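Local coordinates for listeriolysin O (Listeria monocytogenes, PDB 4CDB), which binds cholesterol-containing host membranes and, after a major conformational change, inserts and assembles into an oligomeric pore that lyses cells, at residues P49-Y54 with V62-K67; D119-T124 with Q157-V162; N125-I130 with V148-E153; V222-R227 with T350-K355. All blocks are in the same frame, centred on the assembly; numbering follows the deposited sequence.

Contact 1: P49-Y54 with V62-K67; sequences PPRKGY and VVEKKK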
loop_
_atom_site.group_PDB
_atom_site.type_symbol
_atom_site.label_atom_id
_atom_site.label_comp_id
_atom_site.label_asym_id
_atom_site.label_seq_id
_atom_site.Cartn_x
_atom_site.Cartn_y
_atom_site.Cartn_z
ATOM N N PRO A 49 -11.589 -4.847 -18.855
ATOM C CA PRO A 49 -13.001 -5.241 -18.915
ATOM C C PRO A 49 -13.924 -4.030 -18.818
ATOM O O PRO A 49 -13.650 -3.112 -18.044
ATOM C CB PRO A 49 -13.168 -6.134 -17.682
ATOM C CG PRO A 49 -11.792 -6.641 -17.389
ATOM C CD PRO A 49 -10.882 -5.503 -17.741
ATOM N N PRO A 50 -15.012 -4.030 -19.600
ATOM C CA PRO A 50 -15.930 -2.889 -19.662
ATOM C C PRO A 50 -16.637 -2.626 -18.335
ATOM O O PRO A 50 -16.755 -3.524 -17.500
ATOM C CB PRO A 50 -16.944 -3.315 -20.729
ATOM C CG PRO A 50 -16.885 -4.807 -20.739
ATOM C CD PRO A 50 -15.455 -5.147 -20.451
ATOM N N ARG A 51 -17.086 -1.390 -18.143
ATOM C CA ARG A 51 -17.875 -1.030 -16.970
ATOM C C ARG A 51 -19.157 -1.854 -16.947
ATOM O O ARG A 51 -19.790 -2.056 -17.984
ATOM C CB ARG A 51 -18.212 0.464 -16.997
ATOM C CG ARG A 51 -19.238 0.905 -15.963
ATOM C CD ARG A 51 -19.481 2.411 -16.019
ATOM N NE ARG A 51 -19.846 2.861 -17.359
ATOM C CZ ARG A 51 -20.087 4.129 -17.683
ATOM N NH1 ARG A 51 -20.004 5.078 -16.762
ATOM N NH2 ARG A 51 -20.412 4.446 -18.930
ATOM N N LYS A 52 -19.533 -2.349 -15.773
ATOM C CA LYS A 52 -20.775 -3.103 -15.653
ATOM C C LYS A 52 -21.582 -2.708 -14.421
ATOM O O LYS A 52 -21.026 -2.325 -13.388
ATOM C CB LYS A 52 -20.512 -4.612 -15.660
ATOM C CG LYS A 52 -19.986 -5.175 -14.350
ATOM C CD LYS A 52 -20.002 -6.699 -14.374
ATOM C CE LYS A 52 -19.686 -7.281 -13.004
ATOM N NZ LYS A 52 -19.772 -8.771 -12.982
ATOM N N GLY A 53 -22.900 -2.798 -14.547
ATOM C CA GLY A 53 -23.795 -2.514 -13.444
ATOM C C GLY A 53 -24.761 -3.661 -13.228
ATOM O O GLY A 53 -25.270 -4.243 -14.187
ATOM N N TYR A 54 -25.011 -3.992 -11.966
ATOM C CA TYR A 54 -25.918 -5.085 -11.634
ATOM C C TYR A 54 -26.599 -4.862 -10.289
ATOM O O TYR A 54 -26.160 -4.037 -9.488
ATOM C CB TYR A 54 -25.172 -6.421 -11.632
ATOM C CG TYR A 54 -24.044 -6.499 -10.627
ATOM C CD1 TYR A 54 -22.773 -6.044 -10.947
ATOM C CD2 TYR A 54 -24.251 -7.035 -9.363
ATOM C CE1 TYR A 54 -21.739 -6.117 -10.034
ATOM C CE2 TYR A 54 -23.223 -7.112 -8.443
ATOM C CZ TYR A 54 -21.969 -6.651 -8.784
ATOM O OH TYR A 54 -20.941 -6.725 -7.874
ATOM N N VAL A 62 -22.232 -0.606 -9.355
ATOM C CA VAL A 62 -21.527 -0.240 -10.575
ATOM C C VAL A 62 -20.026 -0.502 -10.409
ATOM O O VAL A 62 -19.397 0.019 -9.488
ATOM C CB VAL A 62 -21.762 1.244 -10.944
ATOM C CG1 VAL A 62 -20.987 1.599 -12.197
ATOM C CG2 VAL A 62 -23.252 1.525 -11.139
ATOM N N VAL A 63 -19.458 -1.320 -11.290
ATOM C CA VAL A 63 -18.041 -1.663 -11.200
ATOM C C VAL A 63 -17.253 -1.108 -12.382
ATOM O O VAL A 63 -17.530 -1.445 -13.535
ATOM C CB VAL A 63 -17.830 -3.193 -11.127
ATOM C CG1 VAL A 63 -16.343 -3.523 -11.079
ATOM C CG2 VAL A 63 -18.554 -3.775 -9.920
ATOM N N GLU A 64 -16.277 -0.253 -12.085
ATOM C CA GLU A 64 -15.413 0.328 -13.110
ATOM C C GLU A 64 -13.973 -0.176 -12.997
ATOM O O GLU A 64 -13.489 -0.462 -11.900
ATOM C CB GLU A 64 -15.440 1.858 -13.039
ATOM C CG GLU A 64 -16.663 2.497 -13.676
ATOM C CD GLU A 64 -16.607 4.013 -13.654
ATOM O OE1 GLU A 64 -15.953 4.570 -12.748
ATOM O OE2 GLU A 64 -17.217 4.647 -14.542
ATOM N N LYS A 65 -13.301 -0.283 -14.139
ATOM C CA LYS A 65 -11.910 -0.721 -14.177
ATOM C C LYS A 65 -11.070 0.224 -15.032
ATOM O O LYS A 65 -11.516 0.681 -16.086
ATOM C CB LYS A 65 -11.811 -2.153 -14.713
ATOM C CG LYS A 65 -12.493 -3.195 -13.844
ATOM C CD LYS A 65 -12.333 -4.591 -14.423
ATOM C CE LYS A 65 -13.030 -5.634 -13.566
ATOM N NZ LYS A 65 -12.495 -5.663 -12.176
ATOM N N LYS A 66 -9.859 0.517 -14.567
ATOM C CA LYS A 66 -8.937 1.374 -15.302
ATOM C C LYS A 66 -7.527 0.786 -15.302
ATOM O O LYS A 66 -7.081 0.214 -14.307
ATOM C CB LYS A 66 -8.921 2.788 -14.713
ATOM C CG LYS A 66 -8.050 3.773 -15.492
ATOM C CD LYS A 66 -7.735 5.036 -14.693
ATOM C CE LYS A 66 -8.819 6.096 -14.827
ATOM N NZ LYS A 66 -10.059 5.757 -14.076
ATOM N N LYS A 67 -6.835 0.927 -16.427
ATOM C CA LYS A 67 -5.456 0.474 -16.534
ATOM C C LYS A 67 -4.520 1.497 -15.896
ATOM O O LYS A 67 -4.551 2.679 -16.246
ATOM C CB LYS A 67 -5.079 0.267 -17.999
ATOM C CG LYS A 67 -3.638 -0.154 -18.217
ATOM C CD LYS A 67 -3.298 -0.190 -19.696
ATOM C CE LYS A 67 -1.840 -0.554 -19.915
ATOM N NZ LYS A 67 -1.459 -0.484 -21.353
HETATM O O HOH W 1 -14.540 -0.348 -17.008
HETATM O O HOH W 2 -16.181 -3.635 -14.476
#
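The guanidinium of R51 and the carboxylate of E64 come together with their planes 24° apart. The two side chains run side by side, and a salt bridge spans the 3.6 Å between R51 NH1 and E64 OE2. R51 CG stands anti to the backbone N (chi1 169°) and the chain runs on extended, laying CD along E64; the bend at chi3 then turns NE to the carbonyl of G406. The Y54 ring meets V63 at a slant; V63, beta-branched and so at ease in a strand, offers its CG2 methyl 4.0 Å from Y54 CE1. At the far end the P49 ring crosses the K65 chain, P49 CG 3.6 Å from K65 CD; lysine packs by its aliphatic part while NZ goes on to S202 and T371. The backbones join through K52 and V63: V63 N gives an almost straight 2.8 Å bond to K52 O, and K52 N returns one of 3.1 Å to V63 O. Before K52 the chain is not yet strand, and two waters carry the link, P49 O with K65 N and P50 O with V63 O. G53 and V62 form the adjoining non-hydrogen-bonded pair. The arrangement is an antiparallel beta hairpin, its long strand 59-74 pairing on the other side with strand 362-385, consistent with the long curved sheet of this family.

Contact 2: D119-T124 with Q157-V162; sequences DLPGMT and QAYPNV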
loop_
_atom_site.group_PDB
_atom_site.type_symbol
_atom_site.label_atom_id
_atom_site.label_comp_id
_atom_site.label_asym_id
_atom_site.label_seq_id
_atom_site.Cartn_x
_atom_site.Cartn_y
_atom_site.Cartn_z
ATOM N N ASP A 119 25.542 4.629 13.137
ATOM C CA ASP A 119 25.032 5.997 13.205
ATOM C C ASP A 119 24.273 6.333 14.493
ATOM O O ASP A 119 23.494 7.289 14.525
ATOM C CB ASP A 119 24.151 6.295 11.988
ATOM C CG ASP A 119 22.877 5.471 11.973
ATOM O OD1 ASP A 119 22.815 4.452 12.692
ATOM O OD2 ASP A 119 21.937 5.841 11.237
ATOM N N LEU A 120 24.495 5.554 15.547
ATOM C CA LEU A 120 23.843 5.818 16.828
ATOM C C LEU A 120 24.312 7.159 17.391
ATOM O O LEU A 120 25.485 7.516 17.259
ATOM C CB LEU A 120 24.100 4.678 17.820
ATOM C CG LEU A 120 23.240 3.424 17.632
ATOM C CD1 LEU A 120 23.718 2.292 18.526
ATOM C CD2 LEU A 120 21.781 3.743 17.913
ATOM N N PRO A 121 23.390 7.914 18.010
ATOM C CA PRO A 121 23.646 9.306 18.401
ATOM C C PRO A 121 24.689 9.468 19.506
ATOM O O PRO A 121 24.758 8.652 20.427
ATOM C CB PRO A 121 22.278 9.780 18.901
ATOM C CG PRO A 121 21.602 8.538 19.367
ATOM C CD PRO A 121 22.041 7.472 18.406
ATOM N N GLY A 122 25.496 10.520 19.402
ATOM C CA GLY A 122 26.405 10.900 20.469
ATOM C C GLY A 122 27.837 10.410 20.338
ATOM O O GLY A 122 28.742 10.974 20.955
ATOM N N MET A 123 28.046 9.366 19.538
ATOM C CA MET A 123 29.360 8.737 19.430
ATOM C C MET A 123 30.369 9.616 18.688
ATOM O O MET A 123 30.007 10.375 17.789
ATOM C CB MET A 123 29.246 7.368 18.752
ATOM C CG MET A 123 28.150 6.490 19.335
ATOM S SD MET A 123 28.127 4.814 18.667
ATOM C CE MET A 123 29.607 4.148 19.434
ATOM N N THR A 124 31.636 9.512 19.076
ATOM C CA THR A 124 32.698 10.271 18.427
ATOM C C THR A 124 33.081 9.601 17.113
ATOM O O THR A 124 32.713 8.453 16.863
ATOM C CB THR A 124 33.955 10.379 19.312
ATOM O OG1 THR A 124 34.566 9.089 19.441
ATOM C CG2 THR A 124 33.604 10.918 20.694
ATOM N N GLN A 157 22.790 6.446 28.371
ATOM C CA GLN A 157 22.257 7.254 29.463
ATOM C C GLN A 157 22.072 8.716 29.061
ATOM O O GLN A 157 21.188 9.401 29.570
ATOM C CB GLN A 157 23.147 7.140 30.702
ATOM C CG GLN A 157 23.121 5.765 31.361
ATOM C CD GLN A 157 21.817 5.477 32.091
ATOM O OE1 GLN A 157 20.968 6.355 32.250
ATOM N NE2 GLN A 157 21.658 4.238 32.543
ATOM N N ALA A 158 22.901 9.187 28.135
ATOM C CA ALA A 158 22.813 10.569 27.671
ATOM C C ALA A 158 21.711 10.754 26.632
ATOM O O ALA A 158 21.384 11.880 26.261
ATOM C CB ALA A 158 24.147 11.023 27.113
ATOM N N TYR A 159 21.153 9.645 26.156
ATOM C CA TYR A 159 20.079 9.688 25.170
ATOM C C TYR A 159 19.020 8.641 25.494
ATOM O O TYR A 159 19.035 7.545 24.932
ATOM C CB TYR A 159 20.623 9.451 23.758
ATOM C CG TYR A 159 21.707 10.421 23.337
ATOM C CD1 TYR A 159 21.391 11.613 22.697
ATOM C CD2 TYR A 159 23.046 10.142 23.576
ATOM C CE1 TYR A 159 22.379 12.500 22.311
ATOM C CE2 TYR A 159 24.040 11.022 23.195
ATOM C CZ TYR A 159 23.701 12.200 22.562
ATOM O OH TYR A 159 24.686 13.081 22.178
ATOM N N PRO A 160 18.094 8.976 26.406
ATOM C CA PRO A 160 17.052 8.026 26.813
ATOM C C PRO A 160 16.059 7.704 25.696
ATOM O O PRO A 160 15.837 6.530 25.399
ATOM C CB PRO A 160 16.344 8.752 27.962
ATOM C CG PRO A 160 16.615 10.199 27.728
ATOM C CD PRO A 160 17.986 10.260 27.119
ATOM N N ASN A 161 15.474 8.731 25.087
ATOM C CA ASN A 161 14.427 8.523 24.094
ATOM C C ASN A 161 14.762 9.070 22.711
ATOM O O ASN A 161 14.208 10.083 22.281
ATOM C CB ASN A 161 13.105 9.122 24.582
ATOM C CG ASN A 161 12.708 8.611 25.952
ATOM O OD1 ASN A 161 12.987 9.247 26.968
ATOM N ND2 ASN A 161 12.056 7.455 25.986
ATOM N N VAL A 162 15.672 8.398 22.015
ATOM C CA VAL A 162 15.948 8.734 20.626
ATOM C C VAL A 162 14.978 7.993 19.714
ATOM O O VAL A 162 15.051 6.772 19.576
ATOM C CB VAL A 162 17.397 8.405 20.231
ATOM C CG1 VAL A 162 18.264 9.654 20.315
ATOM C CG2 VAL A 162 17.949 7.289 21.110
HETATM O O HOH W 3 27.546 12.569 23.216
#
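P121 sets its CB and carbonyl carbon over one face of the Y159 ring, and these two residues bury the most surface here. P121 CB lies over the centre of the ring, 4.3 Å above its plane, an aliphatic-on-aromatic contact for which the stiff, flat-sided proline is well suited. Y159 CG stands anti to its own carbonyl carbon (chi1 -57°), which swings the ring toward the turn and carries the phenol beyond P121 to G122. There Y159 OH comes within 3.3 Å of G122 CA; having no side chain, G122 lets the phenol come this near. G122 also holds the third position of a type II beta turn from L120 to M123, with phi at 97°, a value glycine adopts easily. Water 3 sits at the ring edge in its plane, 3.1 Å from Y159 OH, and donates a bond to G122 O at 3.0 Å, so the hydroxyl has a polar link to the turn beside its apolar contact. The third participant is V162, whose CG1 branch meets P121 CG at 3.6 Å, the two side chains slanting across each other on the side of the proline away from G122. The turn lies in the loop between strands 114-118 and 129-132, and the facing loop leads from helix 137-152 to strand 165-172. The turn also leans on that helix, where P121 O accepts the indole N-H of W151, and L120 and M123 pack on the same ring.

Contact 3: N125-I130 with V148-E153; sequences NQDNKI and VERWNE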
loop_
_atom_site.group_PDB
_atom_site.type_symbol
_atom_site.label_atom_id
_atom_site.label_comp_id
_atom_site.label_asym_id
_atom_site.label_seq_id
_atom_site.Cartn_x
_atom_site.Cartn_y
_atom_site.Cartn_z
ATOM N N ASN A 125 33.833 10.315 16.280
ATOM C CA ASN A 125 34.283 9.769 15.003
ATOM C C ASN A 125 35.332 8.667 15.162
ATOM O O ASN A 125 35.807 8.099 14.179
ATOM C CB ASN A 125 34.782 10.884 14.078
ATOM C CG ASN A 125 33.651 11.562 13.322
ATOM O OD1 ASN A 125 32.829 10.897 12.690
ATOM N ND2 ASN A 125 33.596 12.887 13.393
ATOM N N GLN A 126 35.678 8.365 16.408
ATOM C CA GLN A 126 36.570 7.255 16.709
ATOM C C GLN A 126 35.797 6.110 17.361
ATOM O O GLN A 126 36.166 4.944 17.217
ATOM C CB GLN A 126 37.711 7.711 17.624
ATOM C CG GLN A 126 38.638 8.758 17.012
ATOM C CD GLN A 126 38.045 10.158 17.014
ATOM O OE1 GLN A 126 37.286 10.526 17.912
ATOM N NE2 GLN A 126 38.394 10.947 16.004
ATOM N N ASP A 127 34.724 6.451 18.071
ATOM C CA ASP A 127 33.912 5.472 18.796
ATOM C C ASP A 127 32.948 4.688 17.902
ATOM O O ASP A 127 32.634 3.531 18.189
ATOM C CB ASP A 127 33.113 6.159 19.911
ATOM C CG ASP A 127 33.649 5.845 21.298
ATOM O OD1 ASP A 127 34.297 4.789 21.462
ATOM O OD2 ASP A 127 33.416 6.650 22.226
ATOM N N ASN A 128 32.469 5.315 16.832
ATOM C CA ASN A 128 31.458 4.687 15.983
ATOM C C ASN A 128 32.019 3.734 14.922
ATOM O O ASN A 128 31.268 3.190 14.115
ATOM C CB ASN A 128 30.554 5.744 15.334
ATOM C CG ASN A 128 31.335 6.798 14.561
ATOM O OD1 ASN A 128 32.481 6.582 14.172
ATOM N ND2 ASN A 128 30.708 7.947 14.332
ATOM N N LYS A 129 33.332 3.525 14.933
ATOM C CA LYS A 129 33.980 2.693 13.923
ATOM C C LYS A 129 34.687 1.486 14.531
ATOM O O LYS A 129 35.072 1.505 15.699
ATOM C CB LYS A 129 34.981 3.521 13.112
ATOM C CG LYS A 129 34.385 4.748 12.442
ATOM C CD LYS A 129 35.465 5.582 11.766
ATOM C CE LYS A 129 34.915 6.923 11.299
ATOM N NZ LYS A 129 33.743 6.766 10.397
ATOM N N ILE A 130 34.862 0.442 13.725
ATOM C CA ILE A 130 35.620 -0.738 14.139
ATOM C C ILE A 130 36.142 -1.507 12.922
ATOM O O ILE A 130 35.433 -1.670 11.927
ATOM C CB ILE A 130 34.788 -1.666 15.065
ATOM C CG1 ILE A 130 35.632 -2.849 15.553
ATOM C CG2 ILE A 130 33.521 -2.143 14.366
ATOM C CD1 ILE A 130 34.900 -3.766 16.512
ATOM N N VAL A 148 27.074 -1.800 19.030
ATOM C CA VAL A 148 25.824 -1.564 19.746
ATOM C C VAL A 148 26.043 -1.547 21.260
ATOM O O VAL A 148 25.501 -0.698 21.967
ATOM C CB VAL A 148 24.755 -2.619 19.381
ATOM C CG1 VAL A 148 23.582 -2.557 20.343
ATOM C CG2 VAL A 148 24.281 -2.428 17.945
ATOM N N GLU A 149 26.846 -2.486 21.753
ATOM C CA GLU A 149 27.163 -2.541 23.176
ATOM C C GLU A 149 27.979 -1.335 23.620
ATOM O O GLU A 149 27.807 -0.837 24.731
ATOM C CB GLU A 149 27.907 -3.832 23.524
ATOM C CG GLU A 149 27.000 -5.034 23.687
ATOM C CD GLU A 149 25.932 -4.816 24.746
ATOM O OE1 GLU A 149 26.259 -4.282 25.829
ATOM O OE2 GLU A 149 24.765 -5.187 24.499
ATOM N N ARG A 150 28.869 -0.873 22.746
ATOM C CA ARG A 150 29.691 0.296 23.037
ATOM C C ARG A 150 28.837 1.549 23.217
ATOM O O ARG A 150 29.132 2.397 24.061
ATOM C CB ARG A 150 30.749 0.501 21.946
ATOM C CG ARG A 150 32.169 0.224 22.416
ATOM C CD ARG A 150 33.069 -0.263 21.283
ATOM N NE ARG A 150 33.244 0.727 20.223
ATOM C CZ ARG A 150 34.084 0.586 19.201
ATOM N NH1 ARG A 150 34.833 -0.504 19.101
ATOM N NH2 ARG A 150 34.181 1.534 18.280
ATOM N N TRP A 151 27.769 1.654 22.432
ATOM C CA TRP A 151 26.850 2.779 22.547
ATOM C C TRP A 151 26.014 2.679 23.820
ATOM O O TRP A 151 25.769 3.680 24.492
ATOM C CB TRP A 151 25.934 2.862 21.323
ATOM C CG TRP A 151 24.990 4.035 21.366
ATOM C CD1 TRP A 151 25.258 5.319 20.985
ATOM C CD2 TRP A 151 23.628 4.029 21.818
ATOM N NE1 TRP A 151 24.149 6.111 21.171
ATOM C CE2 TRP A 151 23.135 5.342 21.681
ATOM C CE3 TRP A 151 22.779 3.040 22.322
ATOM C CZ2 TRP A 151 21.830 5.693 22.033
ATOM C CZ3 TRP A 151 21.485 3.389 22.672
ATOM C CH2 TRP A 151 21.023 4.703 22.525
ATOM N N ASN A 152 25.580 1.464 24.143
ATOM C CA ASN A 152 24.775 1.225 25.336
ATOM C C ASN A 152 25.536 1.499 26.632
ATOM O O ASN A 152 24.930 1.708 27.682
ATOM C CB ASN A 152 24.234 -0.209 25.346
ATOM C CG ASN A 152 23.148 -0.434 24.309
ATOM O OD1 ASN A 152 22.334 0.448 24.041
ATOM N ND2 ASN A 152 23.128 -1.628 23.725
ATOM N N GLU A 153 26.863 1.500 26.552
ATOM C CA GLU A 153 27.699 1.617 27.743
ATOM C C GLU A 153 28.410 2.965 27.874
ATOM O O GLU A 153 29.194 3.168 28.800
ATOM C CB GLU A 153 28.729 0.483 27.783
ATOM C CG GLU A 153 28.124 -0.909 27.910
ATOM C CD GLU A 153 29.170 -2.011 27.866
ATOM O OE1 GLU A 153 30.374 -1.696 27.755
ATOM O OE2 GLU A 153 28.785 -3.197 27.943
#
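R150 NH2 is held by two backbone carbonyls at once. It donates to K129 O at 2.7 Å and to D127 O at a modelled 2.5 Å, so short that the exact length is doubtful. Both oxygens lie near the guanidinium plane, as suits an amino group with two N-H bonds to give. The carbonyls are approached less ideally: the donor stands 46° out of the D127 carbonyl plane and is tilted from that of K129. R150 reaches this place by a bend at chi3 (63°), which turns the guanidinium across the loop. Arginine suits the spot, being long enough to leave the helix, with a terminal NH2 whose two N-H bonds serve two carbonyls. The carboxylate of D127 is nearby, with OD1 4.4 Å from R150 NE, but it lies well out of the guanidinium plane, so only charge attraction is probable. I130, its chain extended, brings CD1 to 4.2 Å from R150 NH1. The backbone of I130 bonds to L116 of strand 114-118, and N128, just before strand 129-132, to I118. R150 thus adds a polar tie from the final turn of helix 137-152 to the loop and the start of the strand, where I130 already packs on T146 and L147.

Contact 4: V222-R227 with T350-K355; sequences VNEPTR and TTNFLK. With ACT (acetate ion), chain D.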
loop_
_atom_site.group_PDB
_atom_site.type_symbol
_atom_site.label_atom_id
_atom_site.label_comp_id
_atom_site.label_asym_id
_atom_site.label_seq_id
_atom_site.Cartn_x
_atom_site.Cartn_y
_atom_site.Cartn_z
ATOM N N VAL A 222 29.652 0.470 5.513
ATOM C CA VAL A 222 31.003 -0.024 5.268
ATOM C C VAL A 222 31.810 1.014 4.495
ATOM O O VAL A 222 31.252 1.777 3.708
ATOM C CB VAL A 222 30.962 -1.333 4.448
ATOM C CG1 VAL A 222 32.327 -1.990 4.403
ATOM C CG2 VAL A 222 29.957 -2.289 5.047
ATOM N N ASN A 223 33.120 1.050 4.729
ATOM C CA ASN A 223 34.016 1.913 3.963
ATOM C C ASN A 223 33.921 1.620 2.468
ATOM O O ASN A 223 33.663 0.485 2.070
ATOM C CB ASN A 223 35.462 1.719 4.424
ATOM C CG ASN A 223 36.006 0.345 4.074
ATOM O OD1 ASN A 223 35.665 -0.651 4.712
ATOM N ND2 ASN A 223 36.860 0.287 3.058
ATOM N N GLU A 224 34.118 2.645 1.644
ATOM C CA GLU A 224 34.147 2.456 0.198
ATOM C C GLU A 224 35.589 2.344 -0.285
ATOM O O GLU A 224 36.320 3.333 -0.301
ATOM C CB GLU A 224 33.423 3.597 -0.522
ATOM C CG GLU A 224 31.933 3.684 -0.219
ATOM C CD GLU A 224 31.223 4.750 -1.038
ATOM O OE1 GLU A 224 31.901 5.463 -1.808
ATOM O OE2 GLU A 224 29.986 4.874 -0.910
ATOM N N PRO A 225 36.000 1.131 -0.686
ATOM C CA PRO A 225 37.384 0.869 -1.097
ATOM C C PRO A 225 37.768 1.626 -2.365
ATOM O O PRO A 225 36.956 1.747 -3.286
ATOM C CB PRO A 225 37.388 -0.640 -1.360
ATOM C CG PRO A 225 35.973 -0.964 -1.704
ATOM C CD PRO A 225 35.144 -0.059 -0.840
ATOM N N THR A 226 38.996 2.131 -2.405
ATOM C CA THR A 226 39.489 2.850 -3.574
ATOM C C THR A 226 39.857 1.891 -4.703
ATOM O O THR A 226 39.988 2.299 -5.856
ATOM C CB THR A 226 40.720 3.710 -3.232
ATOM O OG1 THR A 226 41.725 2.888 -2.624
ATOM C CG2 THR A 226 40.343 4.834 -2.277
ATOM N N ARG A 227 40.032 0.619 -4.357
ATOM C CA ARG A 227 40.325 -0.418 -5.338
ATOM C C ARG A 227 39.324 -1.552 -5.192
ATOM O O ARG A 227 38.999 -1.955 -4.074
ATOM C CB ARG A 227 41.742 -0.962 -5.156
ATOM C CG ARG A 227 42.835 0.083 -5.289
ATOM C CD ARG A 227 44.199 -0.507 -4.956
ATOM N NE ARG A 227 44.525 -1.639 -5.818
ATOM C CZ ARG A 227 45.571 -2.440 -5.643
ATOM N NH1 ARG A 227 46.404 -2.242 -4.630
ATOM N NH2 ARG A 227 45.782 -3.445 -6.481
ATOM N N THR A 350 21.313 -1.241 1.388
ATOM C CA THR A 350 21.702 -0.640 0.120
ATOM C C THR A 350 22.903 -1.384 -0.451
ATOM O O THR A 350 23.702 -1.953 0.299
ATOM C CB THR A 350 22.063 0.847 0.289
ATOM O OG1 THR A 350 23.268 0.959 1.053
ATOM C CG2 THR A 350 20.941 1.594 1.001
ATOM N N THR A 351 23.033 -1.378 -1.773
ATOM C CA THR A 351 24.148 -2.053 -2.426
ATOM C C THR A 351 24.907 -1.117 -3.362
ATOM O O THR A 351 24.311 -0.265 -4.021
ATOM C CB THR A 351 23.675 -3.286 -3.220
ATOM O OG1 THR A 351 22.566 -2.920 -4.049
ATOM C CG2 THR A 351 23.246 -4.392 -2.277
ATOM N N ASN A 352 26.226 -1.280 -3.407
ATOM C CA ASN A 352 27.069 -0.520 -4.323
ATOM C C ASN A 352 27.808 -1.459 -5.262
ATOM O O ASN A 352 28.300 -2.505 -4.836
ATOM C CB ASN A 352 28.089 0.323 -3.555
ATOM C CG ASN A 352 27.453 1.456 -2.773
ATOM O OD1 ASN A 352 26.235 1.509 -2.608
ATOM N ND2 ASN A 352 28.281 2.367 -2.278
ATOM N N PHE A 353 27.884 -1.091 -6.538
ATOM C CA PHE A 353 28.697 -1.837 -7.492
ATOM C C PHE A 353 30.162 -1.720 -7.083
ATOM O O PHE A 353 30.609 -0.654 -6.667
ATOM C CB PHE A 353 28.495 -1.305 -8.914
ATOM C CG PHE A 353 27.131 -1.593 -9.484
ATOM C CD1 PHE A 353 26.807 -2.866 -9.929
ATOM C CD2 PHE A 353 26.178 -0.589 -9.589
ATOM C CE1 PHE A 353 25.553 -3.135 -10.458
ATOM C CE2 PHE A 353 24.924 -0.853 -10.118
ATOM C CZ PHE A 353 24.613 -2.128 -10.552
ATOM N N LEU A 354 30.905 -2.816 -7.195
ATOM C CA LEU A 354 32.308 -2.818 -6.799
ATOM C C LEU A 354 33.173 -2.011 -7.761
ATOM O O LEU A 354 34.251 -1.546 -7.398
ATOM C CB LEU A 354 32.841 -4.250 -6.693
ATOM C CG LEU A 354 33.292 -4.707 -5.305
ATOM C CD1 LEU A 354 33.939 -6.084 -5.371
ATOM C CD2 LEU A 354 34.238 -3.686 -4.689
ATOM N N LYS A 355 32.694 -1.840 -8.987
ATOM C CA LYS A 355 33.483 -1.181 -10.022
ATOM C C LYS A 355 33.779 0.287 -9.721
ATOM O O LYS A 355 34.926 0.722 -9.801
ATOM C CB LYS A 355 32.795 -1.310 -11.382
ATOM C CG LYS A 355 33.562 -0.674 -12.529
ATOM C CD LYS A 355 32.850 -0.913 -13.852
ATOM C CE LYS A 355 33.597 -0.271 -15.009
ATOM N NZ LYS A 355 32.923 -0.515 -16.315
HETATM C C ACT D . 29.820 0.952 -15.038
HETATM O O ACT D . 30.265 0.095 -15.834
HETATM O OXT ACT D . 30.282 1.086 -13.884
HETATM C CH3 ACT D . 28.720 1.865 -15.489
HETATM O O HOH W 4 35.862 -0.600 -5.325
#
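The carboxylate of E224 and the side-chain amide of N352 meet almost crosswise, their planes 74° apart. E224 OE2 lies 3.3 Å from N352 ND2. E224 extends fully beyond CG, and this brings its carboxylate to the N352 amide. The amide has further partners: ND2 makes a weak hydrogen bond with Y254 OH and OD1 one with S256 OG, which suits asparagine, able to offer both a donor and an acceptor in a buried place. Next to the polar pair, P225 and L354 make a loose apolar contact, P225 CG standing 4.4 Å from L354 CD2. Water 4 lies between the backbones, 2.8 Å from L354 O and 3.3 Å from P225 O; with other acceptors close by, its two protons are shared among several oxygens, so the longer bond to P225 O is uncertain. P225 O is hydrogen-bonded to N357 ND2 as well. Beyond the contact the extended K355 side chain lets NZ donate to an acetate oxygen, ACT O, at 2.8 Å, an ion that probably came from the crystallisation liquor; L30 O is a second partner of NZ. The backbones of V222 and T350 both hydrogen-bond to that of S256, and Y254 packs against E224, P225 and L354. The arrangement thus bridges strand 252-260, binding the exit of strand 207-222 to the end of strand 345-353 in the large antiparallel sheet of the cytolysin fold.

From the N terminus, contact 1 comes first and closes the short turn of a hairpin, on the side of the chain's centre away from the other three. Contact 2 then closes a longer loop, from residues 119-124 to 157-162, and contact 3 is nested within it, so that the turn, strand 129-132 and helix 137-152 are held against one another; W151 of contact 3 touches the turn of contact 2. Contact 4 follows both in series and spans 122 residues, joining the ends of two strands far apart in sequence that both pair with strand 252-260, in the large antiparallel sheet that contact 3 also reaches. The centres of contacts 3 and 4 are about 23 Å apart.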